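Local coordinates for beta-ketoacyl-[acyl-carrier-protein] synthase FabY (Pseudomonas aeruginosa, PDB 4CW4) that condenses acetyl-CoA with malonyl-acyl carrier protein to give the acetoacetyl-ACP primer that starts fatty acid synthesis, at residues R306-I317 with L363-D374. Numbering follows the deposited sequence. Where two conformers were deposited one is given.
Sequences RVVIVGNSEAPI and LAESSQYVVLMD
Val-308, Val-310, Asn-312 and Glu-314 form hydrogen-bonded antiparallel pairs with Leu-372, Val-370, Gln-368 and Ser-366, joining strands 307-314 and 366-374 (axes 4.6 Å apart at closest, directions 167° apart). Ile-309 and Val-371, Gly-311 and Tyr-369, and Ser-313 and Ser-367 are among the non-hydrogen-bonded pairs. The tyrosine ring leans obliquely against the bare CA of Gly-311, Tyr-369 CD1 lying 3.4 Å from it. CG2 of Ile-309 adjoins the same ring (3.6 Å to Tyr-369 CD1), and Tyr-369 OH hydrogen-bonds with the OG atoms of Ser-195 and Ser-226. Ser-367 turns OG anti to its own N (chi1 -177°) and gives a 3.0 Å bond to Asn-312 O, which also accepts from Gln-368 N. The opposite face carries Val-310, whose CG2 meets Leu-372 CD1 and which packs on helix 288-301.

At one end Arg-306 takes the Asp-374 carboxylate side-on: NE to OD2 is 2.8 Å and nearly straight, NH2 to OD1 2.9 Å, the guanidinium and carboxylate planes 33° apart. Asp-374 also N-caps helix 375-381 through OD1 to Leu-377 N. At the other end Pro-316 CG packs on Leu-363 CD1, and a water links Ile-317 N to Glu-365 OE1, itself salt-bridged to Arg-190.

In this thiolase-like fold the pairing runs from a buried ion pair, whose charges probably stabilise each other, through a valine-rich part to more polar residues. There the Glu-314 carboxylate, about 7 Å from the inferred active-site Cys-286 side chain, accepts hydrogen bonds from Ile-229 N and Met-230 N; Ala-364 lies near predicted catalytic His-477.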
# COMPACT_ATOMS: atom_id res chain seq x y z
N ARG A 306 -12.63 -17.81 -5.73
CA ARG A 306 -12.43 -18.82 -6.75
C ARG A 306 -11.77 -18.27 -8.01
O ARG A 306 -11.21 -19.05 -8.80
CB ARG A 306 -13.76 -19.45 -7.10
CG ARG A 306 -14.41 -20.13 -5.90
CD ARG A 306 -15.53 -21.07 -6.27
NE ARG A 306 -14.98 -22.28 -6.88
CZ ARG A 306 -15.65 -23.40 -7.11
NH1 ARG A 306 -16.93 -23.51 -6.79
NH2 ARG A 306 -15.02 -24.44 -7.65
N VAL A 307 -11.87 -16.95 -8.22
CA VAL A 307 -11.26 -16.28 -9.36
C VAL A 307 -10.51 -15.10 -8.81
O VAL A 307 -11.11 -14.28 -8.11
CB VAL A 307 -12.30 -15.78 -10.38
CG1 VAL A 307 -11.61 -15.14 -11.59
CG2 VAL A 307 -13.18 -16.94 -10.82
N VAL A 308 -9.22 -15.02 -9.10
CA VAL A 308 -8.40 -13.96 -8.54
C VAL A 308 -7.56 -13.31 -9.63
O VAL A 308 -6.83 -13.98 -10.36
CB VAL A 308 -7.43 -14.48 -7.44
CG1 VAL A 308 -6.66 -13.29 -6.84
CG2 VAL A 308 -8.17 -15.25 -6.37
N ILE A 309 -7.66 -11.99 -9.73
CA ILE A 309 -6.80 -11.22 -10.63
C ILE A 309 -5.72 -10.63 -9.74
O ILE A 309 -6.02 -9.89 -8.80
CB ILE A 309 -7.57 -10.11 -11.36
CG1 ILE A 309 -8.50 -10.70 -12.45
CG2 ILE A 309 -6.59 -9.15 -12.05
CD1 ILE A 309 -9.65 -11.58 -11.95
N VAL A 310 -4.47 -11.01 -10.00
CA VAL A 310 -3.34 -10.56 -9.20
C VAL A 310 -2.33 -9.87 -10.09
O VAL A 310 -1.95 -10.41 -11.12
CB VAL A 310 -2.60 -11.74 -8.53
CG1 VAL A 310 -1.56 -11.22 -7.55
CG2 VAL A 310 -3.56 -12.70 -7.83
N GLY A 311 -1.88 -8.69 -9.71
CA GLY A 311 -0.88 -8.01 -10.51
C GLY A 311 -0.44 -6.71 -9.88
O GLY A 311 -0.60 -6.52 -8.66
N ASN A 312 0.09 -5.82 -10.69
CA ASN A 312 0.56 -4.52 -10.23
C ASN A 312 0.70 -3.59 -11.43
O ASN A 312 0.73 -4.04 -12.59
CB ASN A 312 1.92 -4.65 -9.53
CG ASN A 312 1.82 -5.11 -8.09
OD1 ASN A 312 2.20 -6.24 -7.75
ND2 ASN A 312 1.31 -4.25 -7.24
N SER A 313 0.82 -2.30 -11.15
CA SER A 313 1.07 -1.31 -12.16
C SER A 313 1.94 -0.22 -11.58
O SER A 313 1.58 0.38 -10.57
CB SER A 313 -0.23 -0.69 -12.65
OG SER A 313 0.09 0.19 -13.72
N GLU A 314 3.08 0.02 -12.21
CA GLU A 314 4.01 1.05 -11.77
C GLU A 314 4.52 1.81 -12.99
O GLU A 314 4.98 1.22 -13.96
CB GLU A 314 5.18 0.45 -11.00
CG GLU A 314 5.92 1.46 -10.14
CD GLU A 314 5.47 1.47 -8.70
OE1 GLU A 314 5.44 0.40 -8.06
OE2 GLU A 314 5.21 2.56 -8.17
N ALA A 315 4.44 3.14 -12.91
CA ALA A 315 4.91 4.03 -13.95
C ALA A 315 5.75 5.11 -13.27
O ALA A 315 5.30 6.23 -13.03
CB ALA A 315 3.72 4.65 -14.71
N PRO A 316 7.00 4.77 -12.92
CA PRO A 316 7.84 5.63 -12.10
C PRO A 316 8.89 6.41 -12.89
O PRO A 316 9.79 6.96 -12.25
CB PRO A 316 8.54 4.62 -11.22
CG PRO A 316 8.81 3.48 -12.18
CD PRO A 316 7.63 3.45 -13.13
N ILE A 317 8.79 6.48 -14.21
CA ILE A 317 9.79 7.18 -15.00
C ILE A 317 9.47 8.68 -14.97
O ILE A 317 8.85 9.22 -15.89
CB ILE A 317 9.92 6.63 -16.43
CG1 ILE A 317 10.11 5.10 -16.41
CG2 ILE A 317 11.08 7.31 -17.11
CD1 ILE A 317 10.03 4.46 -17.79
N LEU A 363 15.46 1.86 -13.49
CA LEU A 363 14.05 2.06 -13.24
C LEU A 363 13.24 1.74 -14.50
O LEU A 363 13.65 2.06 -15.60
CB LEU A 363 13.86 3.51 -12.84
CG LEU A 363 12.52 3.94 -12.30
CD1 LEU A 363 12.22 3.23 -11.00
CD2 LEU A 363 12.52 5.43 -12.10
N ALA A 364 12.07 1.12 -14.32
CA ALA A 364 11.23 0.71 -15.42
C ALA A 364 9.75 0.84 -15.08
O ALA A 364 9.36 0.87 -13.91
CB ALA A 364 11.52 -0.71 -15.81
N GLU A 365 8.93 0.88 -16.12
CA GLU A 365 7.48 0.85 -15.98
C GLU A 365 6.92 -0.47 -16.49
O GLU A 365 7.37 -1.01 -17.50
CB GLU A 365 6.84 2.00 -16.76
CG GLU A 365 7.10 1.98 -18.26
CD GLU A 365 6.57 3.21 -19.00
OE1 GLU A 365 6.05 4.16 -18.37
OE2 GLU A 365 6.71 3.22 -20.23
N SER A 366 5.91 -0.99 -15.80
CA SER A 366 5.27 -2.24 -16.19
C SER A 366 3.95 -2.37 -15.50
O SER A 366 3.80 -1.97 -14.34
CB SER A 366 6.12 -3.43 -15.77
OG SER A 366 5.54 -4.65 -16.23
N SER A 367 2.98 -2.93 -16.21
CA SER A 367 1.75 -3.40 -15.57
C SER A 367 1.49 -4.80 -16.07
O SER A 367 1.50 -5.04 -17.27
CB SER A 367 0.54 -2.51 -15.84
OG SER A 367 -0.59 -3.00 -15.13
N GLN A 368 1.24 -5.71 -15.14
CA GLN A 368 1.11 -7.14 -15.43
C GLN A 368 0.03 -7.72 -14.54
O GLN A 368 -0.04 -7.36 -13.37
CB GLN A 368 2.42 -7.86 -15.10
CG GLN A 368 3.66 -7.40 -15.84
CD GLN A 368 3.77 -7.98 -17.21
OE1 GLN A 368 2.77 -8.16 -17.91
NE2 GLN A 368 4.99 -8.29 -17.62
N TYR A 369 -0.74 -8.65 -15.08
CA TYR A 369 -1.76 -9.38 -14.33
C TYR A 369 -1.74 -10.87 -14.68
O TYR A 369 -1.52 -11.25 -15.83
CB TYR A 369 -3.17 -8.80 -14.58
CG TYR A 369 -3.27 -7.46 -13.95
CD1 TYR A 369 -3.47 -7.34 -12.59
CD2 TYR A 369 -3.09 -6.31 -14.71
CE1 TYR A 369 -3.49 -6.11 -11.99
CE2 TYR A 369 -3.11 -5.08 -14.12
CZ TYR A 369 -3.31 -4.98 -12.77
OH TYR A 369 -3.31 -3.75 -12.13
N VAL A 370 -1.98 -11.70 -13.67
CA VAL A 370 -2.32 -13.09 -13.91
C VAL A 370 -3.74 -13.32 -13.41
O VAL A 370 -4.20 -12.66 -12.46
CB VAL A 370 -1.36 -14.10 -13.21
CG1 VAL A 370 0.05 -13.99 -13.81
CG2 VAL A 370 -1.36 -13.92 -11.70
N VAL A 371 -4.43 -14.24 -14.06
CA VAL A 371 -5.77 -14.64 -13.66
C VAL A 371 -5.66 -16.03 -13.08
O VAL A 371 -5.21 -16.94 -13.77
CB VAL A 371 -6.76 -14.64 -14.83
CG1 VAL A 371 -8.17 -14.94 -14.35
CG2 VAL A 371 -6.71 -13.33 -15.58
N LEU A 372 -6.02 -16.19 -11.81
CA LEU A 372 -6.00 -17.48 -11.14
C LEU A 372 -7.42 -17.99 -10.96
O LEU A 372 -8.35 -17.21 -10.71
CB LEU A 372 -5.38 -17.36 -9.74
CG LEU A 372 -4.01 -16.68 -9.66
CD1 LEU A 372 -3.53 -16.62 -8.21
CD2 LEU A 372 -3.00 -17.42 -10.55
N MET A 373 -7.57 -19.31 -11.05
CA MET A 373 -8.80 -19.96 -10.63
C MET A 373 -8.45 -21.16 -9.79
O MET A 373 -7.39 -21.72 -9.94
CB MET A 373 -9.60 -20.46 -11.83
CG MET A 373 -10.21 -19.39 -12.67
SD MET A 373 -11.16 -20.10 -14.04
CE MET A 373 -11.80 -18.56 -14.73
N ASP A 374 -9.36 -21.57 -8.92
CA ASP A 374 -9.22 -22.88 -8.32
C ASP A 374 -9.35 -23.97 -9.39
O ASP A 374 -9.97 -23.78 -10.43
CB ASP A 374 -10.21 -23.11 -7.18
CG ASP A 374 -11.64 -23.22 -7.65
OD1 ASP A 374 -12.10 -24.36 -7.98
OD2 ASP A 374 -12.32 -22.18 -7.66
O HOH W 1 6.70 5.65 -16.08